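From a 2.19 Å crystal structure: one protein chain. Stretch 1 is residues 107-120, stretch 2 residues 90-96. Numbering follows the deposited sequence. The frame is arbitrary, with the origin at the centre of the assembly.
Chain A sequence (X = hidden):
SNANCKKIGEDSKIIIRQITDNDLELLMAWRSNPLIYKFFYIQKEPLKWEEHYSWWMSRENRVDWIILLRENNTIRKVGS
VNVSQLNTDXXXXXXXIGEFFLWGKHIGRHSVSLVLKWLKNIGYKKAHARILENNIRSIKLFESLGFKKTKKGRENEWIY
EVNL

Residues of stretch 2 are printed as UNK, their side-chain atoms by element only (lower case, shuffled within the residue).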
# COMPACT_ATOMS: atom_id res chain seq x y z
N ILE A 107 5.13 8.56 15.62
CA ILE A 107 3.76 8.22 15.26
C ILE A 107 3.37 6.87 15.82
O ILE A 107 2.26 6.71 16.36
CB ILE A 107 3.55 8.28 13.75
CG1 ILE A 107 3.49 9.76 13.34
CG2 ILE A 107 2.25 7.59 13.37
CD1 ILE A 107 4.27 10.11 12.13
N GLY A 108 4.27 5.90 15.69
CA GLY A 108 3.97 4.55 16.17
C GLY A 108 3.83 4.56 17.68
O GLY A 108 2.93 3.95 18.25
N ARG A 109 4.75 5.26 18.32
CA ARG A 109 4.75 5.40 19.76
C ARG A 109 3.42 5.97 20.27
O ARG A 109 2.81 5.38 21.15
CB ARG A 109 5.91 6.30 20.16
CG ARG A 109 6.10 6.45 21.63
CD ARG A 109 7.12 7.50 21.96
NE ARG A 109 7.27 7.52 23.41
CZ ARG A 109 6.72 8.42 24.23
NH1 ARG A 109 5.98 9.43 23.75
NH2 ARG A 109 6.92 8.30 25.54
N HIS A 110 2.99 7.10 19.72
CA HIS A 110 1.72 7.73 20.10
C HIS A 110 0.51 6.84 19.82
O HIS A 110 -0.44 6.84 20.56
CB HIS A 110 1.55 9.05 19.38
CG HIS A 110 2.45 10.13 19.89
ND1 HIS A 110 3.82 9.99 19.96
CD2 HIS A 110 2.18 11.38 20.35
CE1 HIS A 110 4.36 11.09 20.45
NE2 HIS A 110 3.38 11.95 20.69
N SER A 111 0.55 6.11 18.72
CA SER A 111 -0.55 5.20 18.37
C SER A 111 -0.66 4.08 19.38
O SER A 111 -1.76 3.77 19.88
CB SER A 111 -0.36 4.58 16.98
OG SER A 111 -0.37 5.56 15.98
N VAL A 112 0.48 3.46 19.70
CA VAL A 112 0.48 2.40 20.70
C VAL A 112 -0.02 2.94 22.05
O VAL A 112 -0.86 2.32 22.70
CB VAL A 112 1.84 1.69 20.80
CG1 VAL A 112 1.87 0.78 22.01
CG2 VAL A 112 2.12 0.91 19.49
N SER A 113 0.44 4.12 22.46
CA SER A 113 -0.01 4.64 23.75
C SER A 113 -1.52 4.91 23.78
O SER A 113 -2.16 4.69 24.83
CB SER A 113 0.78 5.86 24.18
OG SER A 113 0.31 6.95 23.46
N LEU A 114 -2.10 5.35 22.66
CA LEU A 114 -3.56 5.43 22.52
C LEU A 114 -4.25 4.06 22.80
O LEU A 114 -5.23 3.98 23.51
CB LEU A 114 -3.97 6.00 21.15
CG LEU A 114 -3.82 7.51 20.88
CD1 LEU A 114 -4.12 7.85 19.42
CD2 LEU A 114 -4.71 8.36 21.80
N VAL A 115 -3.72 2.99 22.23
CA VAL A 115 -4.25 1.64 22.48
C VAL A 115 -4.09 1.22 23.95
O VAL A 115 -5.04 0.72 24.53
CB VAL A 115 -3.60 0.60 21.51
CG1 VAL A 115 -4.00 -0.81 21.89
CG2 VAL A 115 -4.02 0.89 20.08
N LEU A 116 -2.92 1.47 24.56
CA LEU A 116 -2.71 1.19 25.98
C LEU A 116 -3.69 1.90 26.89
O LEU A 116 -4.14 1.32 27.89
CB LEU A 116 -1.26 1.50 26.42
CG LEU A 116 -0.14 0.79 25.64
CD1 LEU A 116 1.19 1.37 26.05
CD2 LEU A 116 -0.15 -0.73 25.79
N LYS A 117 -4.03 3.14 26.56
CA LYS A 117 -4.98 3.89 27.36
C LYS A 117 -6.37 3.25 27.27
O LYS A 117 -7.08 3.13 28.27
CB LYS A 117 -5.02 5.36 26.94
CG LYS A 117 -5.64 6.31 27.98
CD LYS A 117 -4.62 6.63 29.11
CE LYS A 117 -5.26 6.67 30.52
NZ LYS A 117 -6.19 7.81 30.72
N TRP A 118 -6.76 2.83 26.07
CA TRP A 118 -8.06 2.20 25.87
C TRP A 118 -8.12 0.89 26.65
O TRP A 118 -9.09 0.63 27.33
CB TRP A 118 -8.28 1.94 24.38
CG TRP A 118 -9.54 1.16 24.06
CD1 TRP A 118 -10.81 1.63 24.06
CD2 TRP A 118 -9.63 -0.24 23.69
NE1 TRP A 118 -11.70 0.63 23.73
CE2 TRP A 118 -10.99 -0.52 23.48
CE3 TRP A 118 -8.69 -1.26 23.55
CZ2 TRP A 118 -11.44 -1.80 23.10
CZ3 TRP A 118 -9.14 -2.53 23.17
CH2 TRP A 118 -10.50 -2.79 22.96
N LEU A 119 -7.07 0.07 26.55
CA LEU A 119 -6.98 -1.20 27.32
C LEU A 119 -7.10 -1.03 28.84
O LEU A 119 -7.86 -1.75 29.51
CB LEU A 119 -5.66 -1.92 27.02
CG LEU A 119 -5.49 -2.47 25.62
CD1 LEU A 119 -4.03 -2.91 25.48
CD2 LEU A 119 -6.48 -3.66 25.39
N LYS A 120 -6.32 -0.08 29.36
CA LYS A 120 -6.31 0.27 30.77
C LYS A 120 -7.69 0.67 31.28
O LYS A 120 -8.12 0.23 32.35
CB LYS A 120 -5.33 1.42 31.03
CG LYS A 120 -5.13 1.71 32.49
CD LYS A 120 -4.00 2.72 32.72
CE LYS A 120 -3.84 2.99 34.21
NZ LYS A 120 -2.38 3.09 34.56
N UNK A 90 -3.51 -10.47 29.09
CA UNK A 90 -2.24 -9.93 28.57
C UNK A 90 -2.32 -9.90 27.03
O UNK A 90 -1.73 -10.74 26.32
c UNK A 90 0.30 -10.07 28.95
c UNK A 90 -1.06 -10.76 29.10
n UNK A 90 1.24 -10.47 29.82
o UNK A 90 0.53 -9.25 28.05
N UNK A 91 -3.10 -8.96 26.51
CA UNK A 91 -3.26 -8.88 25.07
C UNK A 91 -1.98 -8.44 24.35
O UNK A 91 -1.10 -7.76 24.94
c UNK A 91 -4.33 -7.04 26.14
c UNK A 91 -3.95 -7.99 27.22
c UNK A 91 -4.37 -7.83 24.90
N UNK A 92 -1.91 -8.83 23.09
CA UNK A 92 -0.78 -8.55 22.23
C UNK A 92 -1.05 -7.33 21.34
O UNK A 92 -2.12 -7.23 20.71
c UNK A 92 0.98 -10.82 19.63
c UNK A 92 0.69 -9.57 20.44
o UNK A 92 1.54 -10.72 18.52
o UNK A 92 0.68 -11.93 20.09
c UNK A 92 -0.49 -9.77 21.37
N UNK A 93 -0.08 -6.42 21.29
CA UNK A 93 -0.20 -5.19 20.47
C UNK A 93 0.66 -5.33 19.23
O UNK A 93 1.84 -5.68 19.33
c UNK A 93 -1.61 -3.73 22.75
c UNK A 93 -0.19 -3.86 22.67
c UNK A 93 0.32 -3.92 21.23
c UNK A 93 0.06 -2.61 20.43
N UNK A 94 0.08 -5.01 18.07
CA UNK A 94 0.82 -4.93 16.81
C UNK A 94 0.75 -3.53 16.21
O UNK A 94 -0.25 -2.81 16.38
N UNK A 95 1.82 -3.12 15.52
CA UNK A 95 1.84 -1.78 14.94
C UNK A 95 2.61 -1.82 13.61
O UNK A 95 3.58 -2.56 13.48
c UNK A 95 2.66 0.68 15.31
c UNK A 95 3.86 -1.16 16.45
c UNK A 95 2.47 -0.71 15.94
c UNK A 95 1.55 1.65 15.65
N UNK A 96 2.19 -1.00 12.66
CA UNK A 96 2.82 -0.92 11.36
C UNK A 96 2.58 0.50 10.87
O UNK A 96 1.45 0.94 10.85
c UNK A 96 2.28 -2.06 8.95
c UNK A 96 1.36 -3.24 8.53
c UNK A 96 1.89 -0.84 8.16
c UNK A 96 2.12 -1.92 10.45

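Position 90 carries two side-chain carbons, the second bearing one oxygen and one nitrogen, which makes a terminal amide. Its side chain makes no contact with the helix. This is Asn90, a polar residue in the loop before the strand; its OD1 is hydrogen-bonded elsewhere in the structure, so it need not look to the helix for a partner.

Position 91 has three side-chain carbons that close a ring onto the backbone nitrogen. Its CA-to-CB bond points toward the helix, and one ring carbon lies against the CD2 methyl of Leu119. The residue is Pro91, the ring onto the backbone nitrogen being unique to proline among the standard residues, and its CG is 4.1 Å from Leu119 CD2. A compact, apolar ring suits a buried place beside a leucine, and the fixed phi, here -68°, is readily accommodated in a loop that leads into a strand.

Position 92 shows three carbons in a row, the last carrying two oxygens: a carboxylate. CA-to-CB points away from the helix, and the side chain stays more than 8 Å from it. This is Glu92, extended with chi1 and chi2 both t. On the side of the strand turned from the helix, and only partly exposed, its charge is kept out of the apolar contact.

At position 93 there are four carbons, forked at the first, with one arm two carbons long. Its CA-to-CB bond points toward the helix, and the side chain meets Val112, Val115, Leu116 and Leu119. It is Ile93, which has the largest area covered by the other stretch of any residue here. Its CD1 reaches Leu119 CD1 at 3.7 Å and Val115 CG1 at 3.9 Å, while its CG2 lies 4.2 Å from Val112 CG1. The branched carbon chain thus offers methyls to several helix residues at once, and beta-branching is well suited to a strand.

Position 94 has no side-chain atoms, so it is Gly94. A CB here would point away from the helix, with nothing of that stretch within 5.5 Å; the helix contact therefore does not explain the absence of a side chain.

Position 95 repeats the four-carbon pattern forked at the first atom, its CA-to-CB bond again pointing toward the helix, and touches Gly108, Ser111 and Val112. This is Ile95. Its two-carbon arm carries CD1 to 3.7 Å from both Gly108 O and Ser111 CB, while its branched CB is 3.9 Å from Val112 CG2. The backbones come close here, with Gly108 CA 6.8 Å from Ile95 CA; a CB on Gly108 would point toward the strand and lie 3.8 Å from Ile95 CG1.

Position 96 has four carbons forked at the second, and its CA-to-CB bond points away from the helix. It is Leu96, an apolar side chain suited to a buried place on the side of the strand turned from the helix, which it does not touch.

The contact is apolar packing, with no hydrogen bond between the stretches. Strand alternation turns Ile93 and Ile95 toward the helix, which runs roughly antiparallel at 149°. Val112 bridges the two isoleucines, and Leu119 spans Ile93 and Pro91. Meanwhile Ser111 OG donates to Ile107 O at 2.9 Å, satisfying the hydroxyl within the helix.

Stretch 2, residues 90-96: NPEIGIL
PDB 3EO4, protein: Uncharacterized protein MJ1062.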